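Local coordinates for uroporphyrin-III C-methyltransferase (Pseudomonas denitrificans, PDB 1S4D) that catalyses the two successive S-adenosyl-L-methionine-dependent methylations, at C-2 and C-7, that turn uroporphyrinogen III into precorrin-2 for cobalamin and siroheme synthesis, at the interface of chains A and B. Sequence-based numbering; all coordinates share one arbitrary frame. Chains: chain A/B, Uroporphyrin-III C-methyltransferase.

The interface of chains A and B. Residues chain A 145-146, 251, 255, 269; chain B 110-111, 114.
A:Leu255 and B:Leu114 meet through their methyl groups at the edge of the two-fold interface that makes this precorrin methyltransferase a homodimer. One face of helix 109-118 of chain B, carrying B:Gly110, B:Glu111 and B:Leu114, lies against the loop at A:His145 and the C-terminal region of chain A. The two leucine side chains run nearly at right angles, and CD2 of A:Leu255 touches CD1 of B:Leu114 at 3.6 Å. The other branch of A:Leu255, CD1, points to the CA of B:Gly110, where the helix has no side chain to hold it off. The second methyl of B:Leu114, CD2, branches off towards A:Asp269, which is poorly ordered, and the imidazole of A:His145, whose NE2 is 4.0 Å away. An alanine in place of B:Leu114 would probably leave A:Leu255 without its methyl partner and open a gap between it and the histidine.

With CG anti to the backbone nitrogen (chi1 -172°), the A:His145 ring reaches out from its loop to the start of the helix. The ring turns its edge to the helix, CE1 lying 3.7 Å from the backbone N of B:Glu111, which sits in the ring plane. Within chain A, CD1 of A:Leu251 packs over one ring face near the rim and probably limits its rotation. B:Glu111 runs past this edge, its CG 3.9 Å from CE1 of A:His145. Its chain, extended beyond CG, carries the carboxylate towards A:Arg146; OE2 stays 4.3 Å from NH1 of the guanidinium, so any attraction between these opposite charges is likely to be long-range.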
loop_
_atom_site.group_PDB
_atom_site.type_symbol
_atom_site.label_atom_id
_atom_site.label_comp_id
_atom_site.label_asym_id
_atom_site.label_seq_id
_atom_site.Cartn_x
_atom_site.Cartn_y
_atom_site.Cartn_z
ATOM N N HIS A 145 11.504 -6.850 -4.263
ATOM C CA HIS A 145 12.830 -7.124 -3.749
ATOM C C HIS A 145 13.798 -7.008 -4.916
ATOM O O HIS A 145 13.572 -7.607 -5.960
ATOM C CB HIS A 145 12.883 -8.520 -3.118
ATOM C CG HIS A 145 14.171 -8.806 -2.404
ATOM N ND1 HIS A 145 14.548 -8.142 -1.256
ATOM C CD2 HIS A 145 15.187 -9.647 -2.701
ATOM C CE1 HIS A 145 15.733 -8.576 -0.868
ATOM N NE2 HIS A 145 16.144 -9.485 -1.729
ATOM N N ARG A 146 14.867 -6.233 -4.750
ATOM C CA ARG A 146 15.775 -5.882 -5.860
ATOM C C ARG A 146 16.164 -7.014 -6.815
ATOM O O ARG A 146 15.965 -6.915 -8.027
ATOM C CB ARG A 146 17.049 -5.215 -5.325
ATOM C CG ARG A 146 17.504 -4.010 -6.142
ATOM C CD ARG A 146 18.561 -4.331 -7.227
ATOM N NE ARG A 146 19.785 -3.540 -7.054
ATOM C CZ ARG A 146 20.740 -3.783 -6.152
ATOM N NH1 ARG A 146 20.647 -4.820 -5.325
ATOM N NH2 ARG A 146 21.800 -2.988 -6.086
ATOM N N LEU A 251 11.427 -15.955 -0.021
ATOM C CA LEU A 251 11.866 -15.140 1.113
ATOM C C LEU A 251 11.103 -15.404 2.413
ATOM O O LEU A 251 11.530 -14.992 3.498
ATOM C CB LEU A 251 11.753 -13.661 0.780
ATOM C CG LEU A 251 12.694 -13.107 -0.289
ATOM C CD1 LEU A 251 12.207 -11.749 -0.732
ATOM C CD2 LEU A 251 14.132 -13.041 0.222
ATOM N N LEU A 255 12.161 -14.335 6.103
ATOM C CA LEU A 255 11.654 -13.080 6.655
ATOM C C LEU A 255 10.400 -13.224 7.489
ATOM O O LEU A 255 9.723 -12.236 7.770
ATOM C CB LEU A 255 11.418 -12.072 5.534
ATOM C CG LEU A 255 12.659 -11.632 4.774
ATOM C CD1 LEU A 255 12.280 -10.465 3.890
ATOM C CD2 LEU A 255 13.832 -11.262 5.701
ATOM N N ASP A 269 18.774 -16.117 1.987
ATOM C CA ASP A 269 17.840 -15.983 0.835
ATOM C C ASP A 269 17.688 -17.113 -0.216
ATOM O O ASP A 269 16.720 -17.869 -0.119
ATOM C CB ASP A 269 17.886 -14.575 0.178
ATOM C CG ASP A 269 19.243 -13.862 0.321
ATOM O OD1 ASP A 269 19.971 -14.060 1.324
ATOM O OD2 ASP A 269 19.645 -13.052 -0.540
ATOM N N GLY B 110 13.367 -5.571 2.541
ATOM C CA GLY B 110 13.826 -6.948 2.445
ATOM C C GLY B 110 15.319 -7.107 2.680
ATOM O O GLY B 110 15.717 -7.935 3.501
ATOM N N GLU B 111 16.138 -6.311 1.992
ATOM C CA GLU B 111 17.588 -6.346 2.183
ATOM C C GLU B 111 17.943 -6.103 3.642
ATOM O O GLU B 111 18.725 -6.865 4.229
ATOM C CB GLU B 111 18.302 -5.311 1.317
ATOM C CG GLU B 111 18.274 -5.652 -0.152
ATOM C CD GLU B 111 18.897 -4.578 -1.025
ATOM O OE1 GLU B 111 18.136 -3.827 -1.689
ATOM O OE2 GLU B 111 20.157 -4.498 -1.046
ATOM N N LEU B 114 17.004 -8.951 5.821
ATOM C CA LEU B 114 17.900 -10.058 5.497
ATOM C C LEU B 114 19.226 -9.890 6.218
ATOM O O LEU B 114 19.763 -10.848 6.779
ATOM C CB LEU B 114 18.122 -10.125 3.998
ATOM C CG LEU B 114 17.811 -11.376 3.178
ATOM C CD1 LEU B 114 16.642 -12.222 3.699
ATOM C CD2 LEU B 114 17.601 -10.955 1.705
#